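Local atomic coordinates of TRAP dicarboxylate transporter, DctP subunit (Chromohalobacter salexigens, PDB entry 4P1L), a protein that is a periplasmic solute-binding protein that binds D-glucuronate and probably delivers it to a TRAP permease for uptake into the cytoplasm. Residues W269-G272 and V273-K277; D112-Y115 and R116-G120; A41-S44 and F45-V49. All blocks are in the same frame, centred on the assembly; numbering follows the deposited sequence.

Each contact joins neighbouring turns of its own helix, mainly i to i+4, with an i to i+3 salt bridge in contact 2. Contact 1, on helix 248-282, lies nearest the sugar: the W269 side chain is about 6 Å from bound beta-D-glucuronate and about 3 Å from the side chain of the ligand-binding N208. In contact 2 the M114 side chain is about 11 Å from the ligand, and in contact 3 that of L42 about 10 Å. Centres lie 20 to 23 Å apart. Contacts 1 and 2 approach to about 4 Å between nearest atoms without touching, yet helix 248-282 reaches both other contacts, by an R266-D119 salt bridge and an E264-S44 hydrogen bond.

Contact 1 (W269-G272 and V273-K277)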
ATOM      1  N   TRP A 269      -9.839   7.585  -5.632  1.00 17.57           N
ATOM      2  CA  TRP A 269      -8.829   6.696  -6.176  1.00 15.65           C
ATOM      3  C   TRP A 269      -9.079   6.341  -7.640  1.00 17.80           C
ATOM      4  O   TRP A 269      -8.181   6.453  -8.477  1.00 18.53           O
ATOM      5  CB  TRP A 269      -8.725   5.404  -5.369  1.00 15.15           C
ATOM      6  CG  TRP A 269      -7.624   4.567  -5.908  1.00 18.62           C
ATOM      7  CD1 TRP A 269      -7.744   3.438  -6.671  1.00 21.25           C
ATOM      8  CD2 TRP A 269      -6.217   4.810  -5.768  1.00 15.62           C
ATOM      9  NE1 TRP A 269      -6.498   2.966  -7.017  1.00 17.66           N
ATOM     10  CE2 TRP A 269      -5.544   3.799  -6.488  1.00 13.86           C
ATOM     11  CE3 TRP A 269      -5.465   5.800  -5.131  1.00 14.84           C
ATOM     12  CZ2 TRP A 269      -4.154   3.723  -6.547  1.00 16.44           C
ATOM     13  CZ3 TRP A 269      -4.081   5.732  -5.195  1.00 15.21           C
ATOM     14  CH2 TRP A 269      -3.440   4.706  -5.919  1.00 13.75           C
ATOM     15  N   GLU A 270     -10.275   5.868  -7.956  1.00 20.60           N
ATOM     16  CA  GLU A 270     -10.575   5.489  -9.343  1.00 19.29           C
ATOM     17  C   GLU A 270     -10.355   6.654 -10.318  1.00 22.42           C
ATOM     18  O   GLU A 270      -9.741   6.500 -11.378  1.00 21.07           O
ATOM     19  CB  GLU A 270     -12.004   4.969  -9.448  1.00 23.23           C
ATOM     20  CG  GLU A 270     -12.234   3.685  -8.682  1.00 30.96           C
ATOM     21  CD  GLU A 270     -11.268   2.576  -9.094  1.00 31.20           C
ATOM     22  OE1 GLU A 270     -11.116   2.344 -10.323  1.00 28.25           O
ATOM     23  OE2 GLU A 270     -10.647   1.951  -8.193  1.00 26.67           O
ATOM     24  N   GLU A 271     -10.833   7.833  -9.947  1.00 19.32           N
ATOM     25  CA  GLU A 271     -10.655   9.000 -10.798  1.00 21.08           C
ATOM     26  C   GLU A 271      -9.179   9.316 -10.920  1.00 23.28           C
ATOM     27  O   GLU A 271      -8.694   9.657 -11.997  1.00 22.26           O
ATOM     28  CB  GLU A 271     -11.388  10.209 -10.214  1.00 28.53           C
ATOM     29  CG  GLU A 271     -11.566  11.357 -11.197  1.00 38.98           C
ATOM     30  CD  GLU A 271     -10.410  12.351 -11.210  1.00 43.29           C
ATOM     31  OE1 GLU A 271      -9.673  12.446 -10.194  1.00 36.86           O
ATOM     32  OE2 GLU A 271     -10.254  13.061 -12.238  1.00 44.98           O
ATOM     33  N   GLY A 272      -8.468   9.189  -9.807  1.00 22.21           N
ATOM     34  CA  GLY A 272      -7.069   9.551  -9.750  1.00 18.08           C
ATOM     35  C   GLY A 272      -6.225   8.647 -10.648  1.00 22.07           C
ATOM     36  O   GLY A 272      -5.272   9.090 -11.283  1.00 18.00           O
ATOM     37  N   VAL A 273      -6.564   7.365 -10.673  1.00 15.45           N
ATOM     38  CA  VAL A 273      -5.849   6.432 -11.521  1.00 17.83           C
ATOM     39  C   VAL A 273      -5.998   6.824 -12.988  1.00 23.14           C
ATOM     40  O   VAL A 273      -5.019   6.797 -13.736  1.00 21.09           O
ATOM     41  CB  VAL A 273      -6.331   5.008 -11.322  1.00 19.86           C
ATOM     42  CG1 VAL A 273      -5.800   4.101 -12.426  1.00 17.27           C
ATOM     43  CG2 VAL A 273      -5.887   4.515  -9.945  1.00 18.51           C
ATOM     44  N   GLN A 274      -7.211   7.181 -13.393  1.00 23.47           N
ATOM     45  CA  GLN A 274      -7.438   7.554 -14.786  1.00 25.41           C
ATOM     46  C   GLN A 274      -6.758   8.859 -15.127  1.00 23.16           C
ATOM     47  O   GLN A 274      -6.170   8.988 -16.205  1.00 26.84           O
ATOM     48  CB  GLN A 274      -8.929   7.609 -15.122  1.00 32.34           C
ATOM     49  CG  GLN A 274      -9.566   6.227 -15.277  1.00 35.06           C
ATOM     50  CD  GLN A 274      -8.740   5.261 -16.145  1.00 36.90           C
ATOM     51  OE1 GLN A 274      -8.577   5.458 -17.356  1.00 41.87           O
ATOM     52  NE2 GLN A 274      -8.221   4.215 -15.516  1.00 31.86           N
ATOM     53  N   ALA A 275      -6.809   9.828 -14.220  1.00 20.80           N
ATOM     54  CA  ALA A 275      -6.137  11.107 -14.469  1.00 24.12           C
ATOM     55  C   ALA A 275      -4.618  10.932 -14.544  1.00 23.16           C
ATOM     56  O   ALA A 275      -3.954  11.579 -15.382  1.00 22.03           O
ATOM     57  CB  ALA A 275      -6.481  12.117 -13.408  1.00 25.05           C
ATOM     58  N   SER A 276      -4.063  10.091 -13.662  1.00 19.87           N
ATOM     59  CA  SER A 276      -2.614   9.866 -13.683  1.00 16.97           C
ATOM     60  C   SER A 276      -2.224   9.155 -14.985  1.00 18.54           C
ATOM     61  O   SER A 276      -1.233   9.519 -15.650  1.00 18.34           O
ATOM     62  CB  SER A 276      -2.122   9.098 -12.437  1.00 15.53           C
ATOM     63  OG  SER A 276      -2.153   9.951 -11.299  1.00 18.60           O
ATOM     64  N   LYS A 277      -3.015   8.160 -15.384  1.00 18.95           N
ATOM     65  CA  LYS A 277      -2.723   7.448 -16.630  1.00 19.72           C
ATOM     66  C   LYS A 277      -2.700   8.361 -17.846  1.00 25.44           C
ATOM     67  O   LYS A 277      -1.805   8.259 -18.697  1.00 23.34           O
ATOM     68  CB  LYS A 277      -3.722   6.331 -16.869  1.00 22.94           C
ATOM     69  CG  LYS A 277      -3.402   5.474 -18.069  1.00 27.89           C
ATOM     70  CD  LYS A 277      -4.353   4.297 -18.146  1.00 30.80           C
ATOM     71  CE  LYS A 277      -4.162   3.537 -19.439  1.00 30.39           C
ATOM     72  NZ  LYS A 277      -5.171   2.476 -19.574  1.00 32.56           N
TER
HETATM   73  O   HOH W   1      -9.633   4.164 -12.711  1.00 28.97           O
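V273 lays its CG2 methyl over one face of the W269 indole, a CH-pi contact 3.7 Å from the centroid of the five-membered ring and 28° off its normal. The methyl is displaced toward the rim, and its closest ring atom is W269 NE1, 3.4 Å from V273 CG2. Two torsions make the meeting possible: W269 CG stands anti to its own N (chi1 -176°), while V273 CG2 lies beside the valine N, on the side of the preceding turn. The same turn is closed by V273 N to W269 O at 2.9 Å.

On the exposed side of the same turns, A275 N donates to E271 O (2.9 Å), whereas the bond from Q274 N to E270 O is weak at 3.3 Å. E270 O also accepts from a water at 2.7 Å, which in turn takes a hydrogen bond from Q274 NE2 at 3.1 Å and so links the Q274 amide to the E270 carbonyl; its bond to E270 OE1 is weak. S276 OG is hydrogen-bonded to E213 OE1.

The face of helix 248-282 carrying W269, V273 and S276 packs on P210 of helix 209-214, and W269 also touches Y36 and the sugar-binding N208.

Contact 2 (D112-Y115 and R116-G120); sequences DDMY and RIMDG
D113 OD1 is gripped by two nitrogens of R116, at 2.9 Å from NH2 and 3.2 Å from NH1, an i to i+3 salt bridge on the short helix 111-118. The guanidinium comes end-on with both bonds converging on one oxygen, and OD1 lies close to its plane. The carboxylate is turned almost perpendicular, its plane 87° from that of the guanidinium, so the two bonds differ: NH2 uses the anti lone pair of OD1 and is the straighter at 151°, while NH1 arrives from above the carboxylate plane with an N-H...O angle of 135°. R116 runs extended through chi2 and then bends at chi3, which folds the guanidinium back beside the aspartate, the two side chains pointing the same way. Both partners have further bonds, D113 OD2 with S110 and R116 NH2 with the A324 carbonyl, so the pair connects the start of the helix with the C-terminal end of the chain.

On the buried side two selenomethionines meet, M114 SE lying 3.8 Å from M118 CG as the side chains slant across one another. M114 also packs on F108 and I231, and M118 on F126 of helix 121-132.

Toward the end of the helix D119 N donates to Y115 O at 2.9 Å. D119 OD2 also lies near that carbonyl, but both oxygens are acceptors and do not bond; the carboxylate's partner is R266 NH1 of helix 248-282, in a salt bridge. At the N-cap of the next helix, G120 N donates a hydrogen bond to I117 O, 3.2 Å away.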
ATOM      1  N   ASP A 112     -11.097  -4.902  -6.714  1.00 16.82           N
ATOM      2  CA  ASP A 112     -12.481  -5.048  -6.263  1.00 18.34           C
ATOM      3  C   ASP A 112     -12.621  -6.284  -5.365  1.00 15.09           C
ATOM      4  O   ASP A 112     -13.390  -6.277  -4.379  1.00 19.15           O
ATOM      5  CB  ASP A 112     -13.448  -5.121  -7.442  1.00 23.64           C
ATOM      6  CG  ASP A 112     -13.757  -3.748  -8.024  1.00 33.15           C
ATOM      7  OD1 ASP A 112     -13.714  -2.762  -7.258  1.00 32.44           O
ATOM      8  OD2 ASP A 112     -14.018  -3.659  -9.238  1.00 36.48           O
ATOM      9  N   ASP A 113     -11.892  -7.347  -5.701  1.00 14.95           N
ATOM     10  CA  ASP A 113     -11.888  -8.531  -4.850  1.00 15.13           C
ATOM     11  C   ASP A 113     -11.282  -8.158  -3.496  1.00 16.43           C
ATOM     12  O   ASP A 113     -11.758  -8.579  -2.434  1.00 19.09           O
ATOM     13  CB  ASP A 113     -11.062  -9.665  -5.468  1.00 15.50           C
ATOM     14  CG  ASP A 113     -11.768 -10.346  -6.640  1.00 22.68           C
ATOM     15  OD1 ASP A 113     -12.717 -11.113  -6.416  1.00 23.10           O
ATOM     16  OD2 ASP A 113     -11.350 -10.132  -7.792  1.00 20.25           O
HETATM   17  N   MSE A 114     -10.223  -7.366  -3.526  1.00 17.29           N
HETATM   18  CA  MSE A 114      -9.554  -6.989  -2.282  1.00 13.86           C
HETATM   19  C   MSE A 114     -10.490  -6.188  -1.377  1.00 18.46           C
HETATM   20  O   MSE A 114     -10.592  -6.466  -0.167  1.00 16.07           O
HETATM   21  CB  MSE A 114      -8.254  -6.233  -2.584  1.00 13.30           C
HETATM   22  CG  MSE A 114      -7.530  -5.691  -1.376  1.00 15.50           C
HETATM   23 SE   MSE A 114      -8.223  -3.964  -0.734  1.00 18.88          SE
HETATM   24  CE  MSE A 114      -7.875  -2.914  -2.345  1.00 23.40           C
ATOM     25  N   TYR A 115     -11.223  -5.232  -1.947  1.00 17.67           N
ATOM     26  CA  TYR A 115     -12.184  -4.453  -1.156  1.00 18.67           C
ATOM     27  C   TYR A 115     -13.251  -5.314  -0.484  1.00 19.98           C
ATOM     28  O   TYR A 115     -13.540  -5.156   0.714  1.00 18.69           O
ATOM     29  CB  TYR A 115     -12.899  -3.414  -2.020  1.00 17.56           C
ATOM     30  CG  TYR A 115     -12.072  -2.240  -2.483  1.00 15.35           C
ATOM     31  CD1 TYR A 115     -11.174  -1.594  -1.634  1.00 15.07           C
ATOM     32  CD2 TYR A 115     -12.216  -1.746  -3.766  1.00 19.05           C
ATOM     33  CE1 TYR A 115     -10.432  -0.519  -2.064  1.00 16.43           C
ATOM     34  CE2 TYR A 115     -11.482  -0.643  -4.192  1.00 14.65           C
ATOM     35  CZ  TYR A 115     -10.599  -0.044  -3.332  1.00 17.24           C
ATOM     36  OH  TYR A 115      -9.870   1.029  -3.761  1.00 17.24           O
ATOM     37  N   ARG A 116     -13.825  -6.230  -1.258  1.00 17.75           N
ATOM     38  CA  ARG A 116     -14.865  -7.128  -0.756  1.00 24.50           C
ATOM     39  C   ARG A 116     -14.338  -7.967   0.404  1.00 18.01           C
ATOM     40  O   ARG A 116     -15.004  -8.124   1.446  1.00 21.56           O
ATOM     41  CB  ARG A 116     -15.339  -8.052  -1.874  1.00 27.30           C
ATOM     42  CG  ARG A 116     -16.387  -9.032  -1.423  1.00 28.09           C
ATOM     43  CD  ARG A 116     -16.874  -9.864  -2.574  1.00 37.20           C
ATOM     44  NE  ARG A 116     -15.890 -10.891  -2.888  1.00 43.26           N
ATOM     45  CZ  ARG A 116     -15.173 -10.939  -4.003  1.00 41.53           C
ATOM     46  NH1 ARG A 116     -15.330 -10.025  -4.961  1.00 46.29           N
ATOM     47  NH2 ARG A 116     -14.304 -11.922  -4.164  1.00 32.44           N
ATOM     48  N   ILE A 117     -13.135  -8.494   0.225  1.00 22.19           N
ATOM     49  CA  ILE A 117     -12.512  -9.330   1.241  1.00 17.21           C
ATOM     50  C   ILE A 117     -12.159  -8.550   2.498  1.00 18.70           C
ATOM     51  O   ILE A 117     -12.436  -8.987   3.619  1.00 17.95           O
ATOM     52  CB  ILE A 117     -11.256 -10.045   0.659  1.00 19.09           C
ATOM     53  CG1 ILE A 117     -11.697 -11.164  -0.289  1.00 20.19           C
ATOM     54  CG2 ILE A 117     -10.376 -10.584   1.775  1.00 17.88           C
ATOM     55  CD1 ILE A 117     -10.622 -11.669  -1.197  1.00 19.78           C
HETATM   56  N   MSE A 118     -11.568  -7.376   2.324  1.00 16.34           N
HETATM   57  CA  MSE A 118     -11.102  -6.600   3.455  1.00 14.97           C
HETATM   58  C   MSE A 118     -12.261  -5.968   4.224  1.00 20.15           C
HETATM   59  O   MSE A 118     -12.112  -5.677   5.401  1.00 20.98           O
HETATM   60  CB  MSE A 118     -10.097  -5.511   3.004  1.00 15.66           C
HETATM   61  CG  MSE A 118      -8.827  -6.067   2.357  1.00 15.14           C
HETATM   62 SE   MSE A 118      -7.856  -7.323   3.541  1.00 19.23          SE
HETATM   63  CE  MSE A 118      -7.296  -5.974   4.871  1.00 22.56           C
ATOM     64  N   ASP A 119     -13.406  -5.755   3.569  1.00 19.75           N
ATOM     65  CA  ASP A 119     -14.571  -5.174   4.252  1.00 22.34           C
ATOM     66  C   ASP A 119     -15.383  -6.239   4.975  1.00 26.42           C
ATOM     67  O   ASP A 119     -16.340  -5.921   5.684  1.00 25.47           O
ATOM     68  CB  ASP A 119     -15.497  -4.468   3.251  1.00 22.04           C
ATOM     69  CG  ASP A 119     -14.923  -3.151   2.723  1.00 22.18           C
ATOM     70  OD1 ASP A 119     -14.046  -2.539   3.376  1.00 18.59           O
ATOM     71  OD2 ASP A 119     -15.390  -2.723   1.636  1.00 22.61           O
ATOM     72  N   GLY A 120     -15.048  -7.509   4.754  1.00 22.24           N
ATOM     73  CA  GLY A 120     -15.745  -8.586   5.421  1.00 25.54           C
ATOM     74  C   GLY A 120     -14.950  -9.195   6.557  1.00 21.94           C
ATOM     75  O   GLY A 120     -14.039  -8.573   7.129  1.00 20.54           O
TER

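Contact 3 (A41-S44 and F45-V49); sequences ALES and FAKEV
E43 and K47, one turn apart on helix 37-52, bring opposite charges near each other without a direct salt bridge, E43 OE1 standing 4.2 Å from K47 NZ. A water is modelled between them: it donates to E43 OE1 and accepts from K47 NZ, each at 2.5 Å, and donates a third bond to E43 O at 3.2 Å. Both 2.5 Å separations are unusually short, so the exact water position, and with it the bridge, is to be taken with caution. The orientations bring the two ends together. K47 leaves the helix with CG beside its own N, runs extended, and turns at its last torsion (chi4 80°), which brings NZ back over the preceding turn toward E43 CB; along the way its CG passes 3.4 Å from E43 O. E43 bends at chi2 (-69°), and its second oxygen, OE2, is hydrogen-bonded to H63 NE2. Such a hydrogen bond to the histidine would probably hold the carboxylate in its rotation.

F45 is oriented differently. With CG anti to its N (chi1 169°), the ring swings away from the preceding turn and along the helix toward V49, whose CG2 sits 3.5 Å above one face, offset toward the rim. Behind it, F45 CB lies 3.4 Å from L42 O, a carbonyl already accepting from A46 N at 2.9 Å. On another side of the helix, S44 OG is hydrogen-bonded to E264 OE1 of helix 248-282.

Helix 37-52 is the crossover of the beta-alpha-beta unit between strands 26-29 and 59-62. L42, E43, A46 and V49 rest on strand 59-62, while F45 packs on L236 of strand 234-239, meets the ring of F84, and reaches I254, A257 and A261 of helix 248-282.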
ATOM      1  N   ALA A  41      -8.678  12.324   1.442  1.00 16.45           N
ATOM      2  CA  ALA A  41      -9.556  11.516   2.287  1.00 16.19           C
ATOM      3  C   ALA A  41      -9.208  11.724   3.751  1.00 18.54           C
ATOM      4  O   ALA A  41     -10.089  11.755   4.617  1.00 16.58           O
ATOM      5  CB  ALA A  41      -9.436  10.025   1.910  1.00 15.14           C
ATOM      6  N   LEU A  42      -7.922  11.872   4.029  1.00 15.64           N
ATOM      7  CA  LEU A  42      -7.455  12.100   5.396  1.00 17.64           C
ATOM      8  C   LEU A  42      -7.883  13.460   5.918  1.00 16.55           C
ATOM      9  O   LEU A  42      -8.180  13.599   7.101  1.00 18.48           O
ATOM     10  CB  LEU A  42      -5.937  11.992   5.479  1.00 15.64           C
ATOM     11  CG  LEU A  42      -5.391  10.562   5.350  1.00 18.85           C
ATOM     12  CD1 LEU A  42      -3.872  10.544   5.194  1.00 23.65           C
ATOM     13  CD2 LEU A  42      -5.830   9.668   6.556  1.00 22.63           C
ATOM     14  N   GLU A  43      -7.873  14.476   5.056  1.00 20.95           N
ATOM     15  CA  GLU A  43      -8.303  15.813   5.482  1.00 17.56           C
ATOM     16  C   GLU A  43      -9.805  15.778   5.752  1.00 20.68           C
ATOM     17  O   GLU A  43     -10.287  16.414   6.693  1.00 18.46           O
ATOM     18  CB  GLU A  43      -7.969  16.878   4.425  1.00 23.24           C
ATOM     19  CG  GLU A  43      -6.488  17.181   4.271  1.00 23.82           C
ATOM     20  CD  GLU A  43      -5.875  17.908   5.463  1.00 26.75           C
ATOM     21  OE1 GLU A  43      -6.625  18.238   6.415  1.00 30.35           O
ATOM     22  OE2 GLU A  43      -4.634  18.137   5.429  1.00 25.02           O
ATOM     23  N   SER A  44     -10.546  15.020   4.943  1.00 18.33           N
ATOM     24  CA  SER A  44     -11.984  14.849   5.177  1.00 20.47           C
ATOM     25  C   SER A  44     -12.215  14.185   6.523  1.00 20.91           C
ATOM     26  O   SER A  44     -13.066  14.610   7.294  1.00 22.39           O
ATOM     27  CB  SER A  44     -12.624  14.013   4.076  1.00 25.47           C
ATOM     28  OG  SER A  44     -12.590  14.710   2.847  1.00 26.91           O
ATOM     29  N   PHE A  45     -11.438  13.142   6.799  1.00 17.99           N
ATOM     30  CA  PHE A  45     -11.515  12.452   8.094  1.00 17.46           C
ATOM     31  C   PHE A  45     -11.240  13.439   9.225  1.00 19.52           C
ATOM     32  O   PHE A  45     -11.983  13.511  10.208  1.00 20.40           O
ATOM     33  CB  PHE A  45     -10.506  11.304   8.118  1.00 17.08           C
ATOM     34  CG  PHE A  45     -10.294  10.675   9.475  1.00 16.95           C
ATOM     35  CD1 PHE A  45     -11.261   9.859  10.043  1.00 17.71           C
ATOM     36  CD2 PHE A  45      -9.092  10.846  10.152  1.00 19.00           C
ATOM     37  CE1 PHE A  45     -11.050   9.270  11.264  1.00 17.33           C
ATOM     38  CE2 PHE A  45      -8.867  10.228  11.376  1.00 21.03           C
ATOM     39  CZ  PHE A  45      -9.849   9.455  11.932  1.00 21.37           C
ATOM     40  N   ALA A  46     -10.171  14.210   9.085  1.00 18.39           N
ATOM     41  CA  ALA A  46      -9.801  15.158  10.123  1.00 20.93           C
ATOM     42  C   ALA A  46     -10.944  16.137  10.416  1.00 21.05           C
ATOM     43  O   ALA A  46     -11.251  16.414  11.574  1.00 21.87           O
ATOM     44  CB  ALA A  46      -8.538  15.925   9.730  1.00 20.77           C
ATOM     45  N   LYS A  47     -11.551  16.673   9.361  1.00 25.26           N
ATOM     46  CA  LYS A  47     -12.662  17.604   9.543  1.00 26.48           C
ATOM     47  C   LYS A  47     -13.858  16.952  10.205  1.00 22.51           C
ATOM     48  O   LYS A  47     -14.454  17.516  11.131  1.00 24.87           O
ATOM     49  CB  LYS A  47     -13.102  18.205   8.210  1.00 28.37           C
ATOM     50  CG  LYS A  47     -12.089  19.135   7.613  1.00 35.71           C
ATOM     51  CD  LYS A  47     -12.450  19.478   6.163  1.00 44.51           C
ATOM     52  CE  LYS A  47     -11.562  20.609   5.633  1.00 46.16           C
ATOM     53  NZ  LYS A  47     -10.201  20.155   5.202  1.00 48.41           N
ATOM     54  N   GLU A  48     -14.232  15.778   9.704  1.00 20.38           N
ATOM     55  CA  GLU A  48     -15.419  15.095  10.195  1.00 21.80           C
ATOM     56  C   GLU A  48     -15.237  14.714  11.671  1.00 26.32           C
ATOM     57  O   GLU A  48     -16.159  14.836  12.482  1.00 26.22           O
ATOM     58  CB  GLU A  48     -15.727  13.882   9.320  1.00 24.61           C
ATOM     59  CG  GLU A  48     -17.083  13.268   9.578  1.00 29.65           C
ATOM     60  CD  GLU A  48     -17.445  12.187   8.583  1.00 24.94           C
ATOM     61  OE1 GLU A  48     -16.971  12.259   7.435  1.00 30.08           O
ATOM     62  OE2 GLU A  48     -18.207  11.258   8.940  1.00 36.57           O
ATOM     63  N   VAL A  49     -14.036  14.282  12.034  1.00 22.80           N
ATOM     64  CA  VAL A  49     -13.736  13.987  13.438  1.00 21.61           C
ATOM     65  C   VAL A  49     -13.925  15.237  14.325  1.00 23.88           C
ATOM     66  O   VAL A  49     -14.646  15.195  15.333  1.00 27.72           O
ATOM     67  CB  VAL A  49     -12.314  13.415  13.608  1.00 23.12           C
ATOM     68  CG1 VAL A  49     -11.915  13.366  15.078  1.00 22.29           C
ATOM     69  CG2 VAL A  49     -12.229  12.036  12.962  1.00 20.12           C
TER
HETATM   70  O   HOH W   2      -8.847  19.243   7.130  1.00 34.00           O